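Local coordinates for protein type III secretion T3S chaperone (Chlamydia trachomatis, PDB 3K29) that is of uncertain function but, as a YscO-like coiled-coil protein, probably acts as a chaperone in the type III secretion apparatus of the bacterium, at residues R42-E45 with R46-K50; V83-Q86 with L87-E91; A136-E139 with E140-E144. All coordinates share one frame; numbering follows the deposited sequence.

Interaction 1. Residues R42-E45 with R46-K50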
ATOM      1  N   ARG A  42       6.693 -17.376 -14.590  1.00 19.46           N
ATOM      2  CA  ARG A  42       6.979 -18.712 -14.043  1.00 19.60           C
ATOM      3  C   ARG A  42       5.899 -19.702 -14.379  1.00 18.61           C
ATOM      4  O   ARG A  42       6.176 -20.816 -14.756  1.00 18.83           O
ATOM      5  CB  ARG A  42       7.199 -18.673 -12.530  1.00 20.10           C
ATOM      6  CG  ARG A  42       8.305 -17.700 -12.096  1.00 20.01           C
ATOM      7  CD  ARG A  42       9.719 -18.240 -12.235  1.00 22.70           C
ATOM      8  NE  ARG A  42      10.035 -18.802 -13.539  1.00 26.72           N
ATOM      9  CZ  ARG A  42      10.414 -18.106 -14.616  1.00 28.21           C
ATOM     10  NH1 ARG A  42      10.507 -16.777 -14.552  1.00 27.50           N
ATOM     11  NH2 ARG A  42      10.677 -18.754 -15.772  1.00 28.41           N
ATOM     12  N   GLU A  43       4.656 -19.300 -14.220  1.00 19.18           N
ATOM     13  CA  GLU A  43       3.517 -20.179 -14.481  1.00 19.42           C
ATOM     14  C   GLU A  43       3.415 -20.512 -15.967  1.00 18.71           C
ATOM     15  O   GLU A  43       3.006 -21.609 -16.348  1.00 19.49           O
ATOM     16  CB  GLU A  43       2.241 -19.531 -13.944  1.00 19.02           C
ATOM     17  CG  GLU A  43       2.111 -19.775 -12.452  1.00 20.65           C
ATOM     18  CD  GLU A  43       1.043 -18.933 -11.777  1.00 22.40           C
ATOM     19  OE1 GLU A  43       0.584 -17.959 -12.381  1.00 23.95           O
ATOM     20  OE2 GLU A  43       0.666 -19.243 -10.629  1.00 25.15           O
ATOM     21  N   SER A  44       3.868 -19.588 -16.795  1.00 19.07           N
ATOM     22  CA  SER A  44       3.857 -19.773 -18.243  1.00 19.34           C
ATOM     23  C   SER A  44       4.905 -20.827 -18.611  1.00 19.45           C
ATOM     24  O   SER A  44       4.634 -21.820 -19.324  1.00 18.51           O
ATOM     25  CB  SER A  44       4.160 -18.455 -18.912  1.00 18.89           C
ATOM     26  OG  SER A  44       4.563 -18.652 -20.240  1.00 21.03           O
ATOM     27  N   GLU A  45       6.095 -20.654 -18.051  1.00 18.77           N
ATOM     28  CA  GLU A  45       7.179 -21.599 -18.311  1.00 19.04           C
ATOM     29  C   GLU A  45       6.832 -22.973 -17.786  1.00 17.29           C
ATOM     30  O   GLU A  45       7.147 -24.004 -18.421  1.00 18.31           O
ATOM     31  CB  GLU A  45       8.503 -21.071 -17.723  1.00 19.01           C
ATOM     32  CG  GLU A  45       9.093 -19.911 -18.523  1.00 24.74           C
ATOM     33  CD  GLU A  45       9.245 -20.237 -20.025  1.00 29.02           C
ATOM     34  OE1 GLU A  45       9.680 -21.356 -20.357  1.00 30.97           O
ATOM     35  OE2 GLU A  45       8.932 -19.373 -20.876  1.00 33.01           O
ATOM     36  N   ARG A  46       6.154 -23.008 -16.642  1.00 16.31           N
ATOM     37  CA  ARG A  46       5.711 -24.281 -16.063  1.00 15.90           C
ATOM     38  C   ARG A  46       4.663 -24.945 -16.992  1.00 15.98           C
ATOM     39  O   ARG A  46       4.705 -26.160 -17.231  1.00 15.55           O
ATOM     40  CB  ARG A  46       5.097 -24.086 -14.681  1.00 14.79           C
ATOM     41  CG  ARG A  46       4.707 -25.388 -13.956  1.00 18.36           C
ATOM     42  CD  ARG A  46       3.205 -25.769 -14.083  1.00 24.23           C
ATOM     43  NE  ARG A  46       2.311 -24.608 -14.214  1.00 23.81           N
ATOM     44  CZ  ARG A  46       1.769 -23.937 -13.191  1.00 23.61           C
ATOM     45  NH1 ARG A  46       2.012 -24.303 -11.938  1.00 22.06           N
ATOM     46  NH2 ARG A  46       0.976 -22.887 -13.416  1.00 21.14           N
ATOM     47  N   ASP A  47       3.729 -24.142 -17.495  1.00 16.92           N
ATOM     48  CA  ASP A  47       2.683 -24.674 -18.405  1.00 17.10           C
ATOM     49  C   ASP A  47       3.250 -25.248 -19.692  1.00 16.96           C
ATOM     50  O   ASP A  47       2.747 -26.266 -20.146  1.00 17.66           O
ATOM     51  CB  ASP A  47       1.654 -23.589 -18.702  1.00 18.33           C
ATOM     52  CG  ASP A  47       0.788 -23.266 -17.476  1.00 20.10           C
ATOM     53  OD1 ASP A  47       0.702 -24.107 -16.555  1.00 24.81           O
ATOM     54  OD2 ASP A  47       0.185 -22.182 -17.425  1.00 25.32           O
ATOM     55  N   LYS A  48       4.311 -24.672 -20.269  1.00 17.47           N
ATOM     56  CA  LYS A  48       4.889 -25.329 -21.459  1.00 18.02           C
ATOM     57  C   LYS A  48       5.525 -26.681 -21.186  1.00 18.71           C
ATOM     58  O   LYS A  48       5.325 -27.609 -21.938  1.00 18.15           O
ATOM     59  CB  LYS A  48       5.796 -24.445 -22.279  1.00 19.47           C
ATOM     60  CG  LYS A  48       6.956 -23.866 -21.614  1.00 20.97           C
ATOM     61  CD  LYS A  48       7.406 -22.630 -22.422  1.00 25.86           C
ATOM     62  CE  LYS A  48       6.221 -21.744 -22.785  1.00 27.04           C
ATOM     63  NZ  LYS A  48       6.645 -20.347 -22.942  1.00 28.59           N
ATOM     64  N   VAL A  49       6.221 -26.822 -20.053  1.00 18.25           N
ATOM     65  CA  VAL A  49       6.725 -28.147 -19.628  1.00 16.21           C
ATOM     66  C   VAL A  49       5.574 -29.087 -19.318  1.00 14.74           C
ATOM     67  O   VAL A  49       5.601 -30.225 -19.738  1.00 13.37           O
ATOM     68  CB  VAL A  49       7.733 -28.052 -18.407  1.00 16.16           C
ATOM     69  CG1 VAL A  49       8.294 -29.460 -18.068  1.00 18.32           C
ATOM     70  CG2 VAL A  49       8.907 -27.219 -18.833  1.00 14.83           C
ATOM     71  N   LYS A  50       4.547 -28.597 -18.607  1.00 14.49           N
ATOM     72  CA  LYS A  50       3.380 -29.424 -18.297  1.00 14.89           C
ATOM     73  C   LYS A  50       2.688 -29.900 -19.594  1.00 15.05           C
ATOM     74  O   LYS A  50       2.231 -31.057 -19.700  1.00 14.82           O
ATOM     75  CB  LYS A  50       2.396 -28.646 -17.422  1.00 14.15           C
ATOM     76  CG  LYS A  50       1.388 -29.505 -16.702  1.00 19.51           C
ATOM     77  CD  LYS A  50       0.244 -28.632 -16.089  1.00 23.02           C
ATOM     78  CE  LYS A  50      -0.592 -29.443 -15.107  1.00 31.10           C
ATOM     79  NZ  LYS A  50      -2.109 -29.308 -15.274  1.00 30.85           N
TER
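Glu45 and Lys48 meet because their torsions fold both chains onto one side of the helix. The lysine CG sits between its own backbone N and carbonyl carbon (chi1 58°), which is a crowded position, and a further bend at chi3 carries the chain back beside the glutamate, itself bent at chi2. The two side chains lie alongside each other and point the same way. Their ends form a salt bridge of 3.2 Å between Lys48 NZ and Glu45 OE2, the amine approaching from above the carboxylate plane. The lysine methylenes lie against oxygens of Glu45, with Lys48 CD 3.3 Å from Glu45 OE1 and Lys48 CG 3.2 Å from Glu45 O.

A second pairing lies on another side of the turn. Arg46, bent at chi2 and chi3, brings NH2 to 3.4 Å from Glu43 CG, touching the stem of the glutamate and not its acid group; Glu43 OE2 and Arg46 NH2 remain 4.6 Å apart. The guanidinium is held instead by its sequence neighbour, Arg46 NE donating to Asp47 OD1 at 2.9 Å, and by a salt bridge from NH1 to Glu91 of helix 70-160. Two acids thus grip one arginine, which probably limits how far the guanidinium can turn.

Beneath these pairs runs the regular i to i+4 backbone bonding, of which Val49 N to Glu45 O is weak. Glu45-Lys48 is an i to i+3 pair, as on many solvent-facing helix surfaces; the interhelical Arg46-Glu91 salt bridge is what fits the predicted coiled coil and the antiparallel helical hairpin.

Interaction 2. Residues V83-Q86 with L87-E91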
ATOM      1  N   VAL A  83      10.838 -35.832 -18.279  1.00 15.85           N
ATOM      2  CA  VAL A  83       9.997 -34.642 -18.358  1.00 16.25           C
ATOM      3  C   VAL A  83       9.297 -34.399 -17.026  1.00 15.61           C
ATOM      4  O   VAL A  83       9.109 -33.259 -16.640  1.00 18.54           O
ATOM      5  CB  VAL A  83       8.966 -34.744 -19.543  1.00 15.57           C
ATOM      6  CG1 VAL A  83       8.194 -33.446 -19.671  1.00 17.98           C
ATOM      7  CG2 VAL A  83       9.723 -34.967 -20.821  1.00 17.87           C
ATOM      8  N   ALA A  84       8.862 -35.465 -16.360  1.00 16.72           N
ATOM      9  CA  ALA A  84       8.202 -35.370 -15.068  1.00 15.65           C
ATOM     10  C   ALA A  84       9.053 -34.609 -14.035  1.00 16.63           C
ATOM     11  O   ALA A  84       8.542 -33.810 -13.253  1.00 14.44           O
ATOM     12  CB  ALA A  84       7.892 -36.707 -14.575  1.00 16.12           C
ATOM     13  N   ILE A  85      10.361 -34.851 -14.040  1.00 16.60           N
ATOM     14  CA  ILE A  85      11.288 -34.159 -13.134  1.00 16.44           C
ATOM     15  C   ILE A  85      11.440 -32.706 -13.603  1.00 16.43           C
ATOM     16  O   ILE A  85      11.472 -31.814 -12.792  1.00 16.66           O
ATOM     17  CB  ILE A  85      12.671 -34.895 -13.091  1.00 15.20           C
ATOM     18  CG1 ILE A  85      12.513 -36.286 -12.480  1.00 19.24           C
ATOM     19  CG2 ILE A  85      13.784 -34.078 -12.301  1.00 15.48           C
ATOM     20  CD1 ILE A  85      13.748 -37.188 -12.700  1.00 21.55           C
ATOM     21  N   GLN A  86      11.518 -32.452 -14.899  1.00 16.38           N
ATOM     22  CA  GLN A  86      11.555 -31.062 -15.319  1.00 18.31           C
ATOM     23  C   GLN A  86      10.320 -30.332 -14.814  1.00 17.75           C
ATOM     24  O   GLN A  86      10.413 -29.153 -14.409  1.00 17.05           O
ATOM     25  CB  GLN A  86      11.587 -30.891 -16.825  1.00 17.79           C
ATOM     26  CG  GLN A  86      12.682 -31.618 -17.546  1.00 25.90           C
ATOM     27  CD  GLN A  86      12.519 -31.490 -19.069  1.00 33.64           C
ATOM     28  OE1 GLN A  86      12.251 -30.382 -19.573  1.00 39.25           O
ATOM     29  NE2 GLN A  86      12.658 -32.598 -19.795  1.00 29.73           N
ATOM     30  N   LEU A  87       9.154 -30.992 -14.912  1.00 17.60           N
ATOM     31  CA  LEU A  87       7.916 -30.388 -14.436  1.00 17.19           C
ATOM     32  C   LEU A  87       7.973 -30.075 -12.917  1.00 19.12           C
ATOM     33  O   LEU A  87       7.627 -28.951 -12.528  1.00 20.43           O
ATOM     34  CB  LEU A  87       6.680 -31.261 -14.777  1.00 17.11           C
ATOM     35  CG  LEU A  87       5.340 -30.715 -14.280  1.00 14.35           C
ATOM     36  CD1 LEU A  87       5.148 -29.204 -14.887  1.00 14.73           C
ATOM     37  CD2 LEU A  87       4.184 -31.662 -14.723  1.00 15.08           C
ATOM     38  N   SER A  88       8.364 -31.035 -12.062  1.00 18.56           N
ATOM     39  CA  SER A  88       8.496 -30.738 -10.621  1.00 20.09           C
ATOM     40  C   SER A  88       9.458 -29.575 -10.397  1.00 19.87           C
ATOM     41  O   SER A  88       9.246 -28.787  -9.490  1.00 19.21           O
ATOM     42  CB  SER A  88       8.932 -31.956  -9.786  1.00 21.52           C
ATOM     43  OG  SER A  88      10.158 -32.475 -10.292  1.00 25.42           O
ATOM     44  N   GLU A  89      10.497 -29.443 -11.221  1.00 19.43           N
ATOM     45  CA  GLU A  89      11.475 -28.337 -10.997  1.00 19.52           C
ATOM     46  C   GLU A  89      10.796 -26.987 -11.334  1.00 19.86           C
ATOM     47  O   GLU A  89      11.010 -25.980 -10.666  1.00 18.23           O
ATOM     48  CB  GLU A  89      12.742 -28.551 -11.823  1.00 20.68           C
ATOM     49  CG  GLU A  89      13.620 -29.714 -11.293  1.00 24.19           C
ATOM     50  CD  GLU A  89      14.751 -30.102 -12.250  1.00 28.78           C
ATOM     51  OE1 GLU A  89      14.755 -29.630 -13.404  1.00 33.17           O
ATOM     52  OE2 GLU A  89      15.621 -30.905 -11.866  1.00 27.27           O
ATOM     53  N   GLU A  90       9.945 -26.983 -12.367  1.00 19.20           N
ATOM     54  CA  GLU A  90       9.213 -25.767 -12.713  1.00 20.02           C
ATOM     55  C   GLU A  90       8.205 -25.408 -11.631  1.00 20.28           C
ATOM     56  O   GLU A  90       8.057 -24.227 -11.338  1.00 19.92           O
ATOM     57  CB  GLU A  90       8.454 -25.921 -14.044  1.00 19.39           C
ATOM     58  CG  GLU A  90       9.371 -26.044 -15.232  1.00 21.45           C
ATOM     59  CD  GLU A  90      10.234 -24.834 -15.424  1.00 26.54           C
ATOM     60  OE1 GLU A  90       9.791 -23.717 -15.105  1.00 32.06           O
ATOM     61  OE2 GLU A  90      11.367 -24.987 -15.906  1.00 27.69           O
ATOM     62  N   GLU A  91       7.491 -26.397 -11.079  1.00 20.08           N
ATOM     63  CA  GLU A  91       6.564 -26.153  -9.976  1.00 22.48           C
ATOM     64  C   GLU A  91       7.269 -25.549  -8.754  1.00 22.99           C
ATOM     65  O   GLU A  91       6.688 -24.735  -8.043  1.00 22.86           O
ATOM     66  CB  GLU A  91       5.856 -27.430  -9.506  1.00 22.84           C
ATOM     67  CG  GLU A  91       5.092 -28.189 -10.580  1.00 26.82           C
ATOM     68  CD  GLU A  91       3.745 -27.545 -10.957  1.00 32.89           C
ATOM     69  OE1 GLU A  91       3.407 -26.423 -10.473  1.00 34.64           O
ATOM     70  OE2 GLU A  91       3.022 -28.191 -11.753  1.00 34.16           O
TER
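Ile85 O is the focus of the polar contacts, since it accepts from two donors. Glu89 N supplies the usual helical bond at 3.0 Å, and Ser88 OG adds another at 2.9 Å. Both approach from the same face of the carbonyl plane, but the hydroxyl comes in at a much sharper C=O...O angle, 114°. The serine torsion explains this: OG stands between the backbone N and the carbonyl carbon of its own residue (chi1 56°), which turns it back toward the preceding turn. The hydroxyl proton thus finds its acceptor within the helix.

Van der Waals contact is slighter. The Ile85 CG2 methyl lies 3.7 Å from the carboxylate oxygen Glu89 OE2, where the extended glutamate chain passes aslant the branched one. The Leu87 CB methylene rests on a backbone carbonyl, 3.5 Å from Ala84 O, while the rest of that side chain leads off toward Lys50 of helix 8-66.

Charge plays its part just beyond the segment, Glu90 pairing through OE2 with Lys93. A serine hydroxyl bonded to the carbonyl three residues back is a familiar intrahelical motif; here it occurs on the outward side of helix 70-160, while Val83 and Gln86 face the antiparallel arm of the hairpin.

Interaction 3. Residues A136-E139 with E140-E144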
ATOM      1  N   ALA A 136      -8.498  31.334  19.948  1.00 24.71           N
ATOM      2  CA  ALA A 136      -7.785  32.599  19.639  1.00 24.34           C
ATOM      3  C   ALA A 136      -8.806  33.685  19.368  1.00 24.28           C
ATOM      4  O   ALA A 136      -8.770  34.781  19.954  1.00 23.17           O
ATOM      5  CB  ALA A 136      -6.850  32.426  18.464  1.00 23.83           C
ATOM      6  N   LEU A 137      -9.764  33.344  18.517  1.00 24.41           N
ATOM      7  CA  LEU A 137     -10.835  34.249  18.152  1.00 25.44           C
ATOM      8  C   LEU A 137     -11.660  34.723  19.374  1.00 25.14           C
ATOM      9  O   LEU A 137     -11.919  35.920  19.515  1.00 25.50           O
ATOM     10  CB  LEU A 137     -11.719  33.613  17.056  1.00 25.45           C
ATOM     11  CG  LEU A 137     -11.239  33.751  15.590  1.00 26.72           C
ATOM     12  CD1 LEU A 137     -11.573  35.149  15.019  1.00 25.52           C
ATOM     13  CD2 LEU A 137      -9.722  33.404  15.367  1.00 26.40           C
ATOM     14  N   LYS A 138     -12.041  33.802  20.258  1.00 24.40           N
ATOM     15  CA  LYS A 138     -12.761  34.163  21.489  1.00 24.10           C
ATOM     16  C   LYS A 138     -11.951  35.041  22.444  1.00 24.10           C
ATOM     17  O   LYS A 138     -12.487  35.963  23.052  1.00 24.58           O
ATOM     18  CB  LYS A 138     -13.241  32.913  22.209  1.00 23.59           C
ATOM     19  CG  LYS A 138     -14.442  32.282  21.534  1.00 24.38           C
ATOM     20  CD  LYS A 138     -14.851  30.956  22.167  1.00 23.67           C
ATOM     21  CE  LYS A 138     -15.598  31.175  23.479  1.00 23.78           C
ATOM     22  NZ  LYS A 138     -16.467  29.990  23.799  1.00 25.26           N
ATOM     23  N   GLU A 139     -10.664  34.746  22.562  1.00 23.54           N
ATOM     24  CA  GLU A 139      -9.745  35.501  23.392  1.00 23.80           C
ATOM     25  C   GLU A 139      -9.615  36.936  22.874  1.00 23.97           C
ATOM     26  O   GLU A 139      -9.746  37.881  23.664  1.00 22.45           O
ATOM     27  CB  GLU A 139      -8.392  34.790  23.428  1.00 24.15           C
ATOM     28  CG  GLU A 139      -7.294  35.469  24.275  1.00 28.61           C
ATOM     29  CD  GLU A 139      -7.684  35.622  25.743  1.00 34.40           C
ATOM     30  OE1 GLU A 139      -7.317  36.663  26.331  1.00 36.06           O
ATOM     31  OE2 GLU A 139      -8.364  34.721  26.308  1.00 35.30           O
ATOM     32  N   GLU A 140      -9.379  37.100  21.561  1.00 23.21           N
ATOM     33  CA  GLU A 140      -9.304  38.442  20.968  1.00 23.41           C
ATOM     34  C   GLU A 140     -10.616  39.224  21.179  1.00 22.73           C
ATOM     35  O   GLU A 140     -10.581  40.413  21.512  1.00 22.19           O
ATOM     36  CB  GLU A 140      -8.940  38.424  19.472  1.00 23.78           C
ATOM     37  CG  GLU A 140      -9.036  39.846  18.792  1.00 25.19           C
ATOM     38  CD  GLU A 140      -8.053  40.858  19.434  1.00 28.63           C
ATOM     39  OE1 GLU A 140      -7.090  40.387  20.100  1.00 29.09           O
ATOM     40  OE2 GLU A 140      -8.212  42.100  19.285  1.00 25.83           O
ATOM     41  N   ALA A 141     -11.751  38.550  21.029  1.00 20.97           N
ATOM     42  CA  ALA A 141     -13.054  39.174  21.298  1.00 21.01           C
ATOM     43  C   ALA A 141     -13.240  39.636  22.778  1.00 21.14           C
ATOM     44  O   ALA A 141     -13.710  40.755  23.024  1.00 20.42           O
ATOM     45  CB  ALA A 141     -14.157  38.235  20.900  1.00 20.34           C
ATOM     46  N   ARG A 142     -12.869  38.782  23.745  1.00 20.83           N
ATOM     47  CA  ARG A 142     -12.900  39.176  25.161  1.00 21.34           C
ATOM     48  C   ARG A 142     -11.992  40.374  25.408  1.00 20.83           C
ATOM     49  O   ARG A 142     -12.337  41.258  26.195  1.00 20.71           O
ATOM     50  CB  ARG A 142     -12.440  38.047  26.094  1.00 21.35           C
ATOM     51  CG  ARG A 142     -13.350  36.895  26.181  1.00 23.88           C
ATOM     52  CD  ARG A 142     -12.801  35.848  27.117  1.00 26.74           C
ATOM     53  NE  ARG A 142     -13.026  34.541  26.518  1.00 30.62           N
ATOM     54  CZ  ARG A 142     -12.063  33.721  26.126  1.00 32.08           C
ATOM     55  NH1 ARG A 142     -10.800  34.058  26.312  1.00 33.70           N
ATOM     56  NH2 ARG A 142     -12.367  32.553  25.565  1.00 33.87           N
ATOM     57  N   GLN A 143     -10.813  40.377  24.789  1.00 19.96           N
ATOM     58  CA  GLN A 143      -9.893  41.513  24.966  1.00 20.54           C
ATOM     59  C   GLN A 143     -10.514  42.776  24.404  1.00 19.15           C
ATOM     60  O   GLN A 143     -10.446  43.842  25.020  1.00 18.52           O
ATOM     61  CB  GLN A 143      -8.533  41.265  24.289  1.00 21.30           C
ATOM     62  CG  GLN A 143      -7.716  40.115  24.908  1.00 26.10           C
ATOM     63  CD  GLN A 143      -7.481  40.264  26.434  1.00 31.41           C
ATOM     64  OE1 GLN A 143      -6.862  41.223  26.915  1.00 31.80           O
ATOM     65  NE2 GLN A 143      -7.978  39.293  27.186  1.00 32.16           N
ATOM     66  N   GLU A 144     -11.133  42.651  23.228  1.00 18.66           N
ATOM     67  CA  GLU A 144     -11.801  43.800  22.621  1.00 18.44           C
ATOM     68  C   GLU A 144     -12.937  44.343  23.489  1.00 18.02           C
ATOM     69  O   GLU A 144     -13.056  45.566  23.661  1.00 16.81           O
ATOM     70  CB  GLU A 144     -12.242  43.488  21.189  1.00 18.14           C
ATOM     71  CG  GLU A 144     -11.022  43.524  20.226  1.00 18.90           C
ATOM     72  CD  GLU A 144     -11.336  42.958  18.855  1.00 19.24           C
ATOM     73  OE1 GLU A 144     -12.542  42.768  18.575  1.00 17.88           O
ATOM     74  OE2 GLU A 144     -10.385  42.725  18.049  1.00 14.56           O
TER
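Glu139 bridges two partners on the following turn, one with each carboxylate oxygen. OE2 makes a salt bridge with Arg142 NH1; the refined separation of 2.5 Å is unusually short, so its exact length is doubtful. OE1 faces Gln143 NE2 at 2.8 Å, a weak hydrogen bond because the N-H...O angle is only 117°. The two flat groups are turned quite differently against the acid: the amide plane of Gln143 lies 21° from that of the carboxylate, whereas the guanidinium is steeply inclined to it, and Glu139 OE2 stands at the guanidinium edge, in its plane.

The next layer shows what places these groups. Glu139 carries CG opposite its own backbone N (chi1 180°) and then bends at chi2, setting the carboxylate between the arginine and the glutamine. Arg142 runs back over the preceding turn, so that one guanidinium face covers the backbone, with Lys138 O 3.7 Å from the plane over its centre and Glu139 N nearer the rim. Its NH2 also touches Lys138 CB at 3.5 Å, where the two long chains cross. The lysine end leads off, leaving NZ 5.1 Å from Arg142 NH2. Gln143, bent at chi2, comes close to the backbone too, its CG 3.3 Å from Glu139 O.

Further out, Arg142 NH2 forms a salt bridge with Glu135 one turn earlier still. The two acids, Glu135 and Glu139, take different nitrogens, NH2 and NH1, and so probably fix the rotation of the guanidinium. The regular i to i+4 backbone bonds run beneath all this. The site belongs to the distal part of helix 70-160, which runs on past the start of helix 8-66; the fold has no strands, and the pairs here are made along a single helix.

All three contacts are local, surface pairings along long helices, and none forms a core. Interactions 1 and 2 lie on facing arms of the hairpin, about 9 Å apart, centre to centre, and touch directly: Val49 and Lys50 pack on Leu87, and Arg46 on Glu90. Interaction 3 shares helix 70-160 with interaction 2 but lies about 80 Å from it, centre to centre, on the opposite side of the chain's centre. Chemistry follows place. Interaction 1 mixes ion pairs within its helix with one to the other arm; interaction 2, partly buried at Val83, adds a serine hydroxyl to its backbone bonds and sends Glu90 and Glu91 to partners outside; interaction 3 draws its charged partners from its own helix.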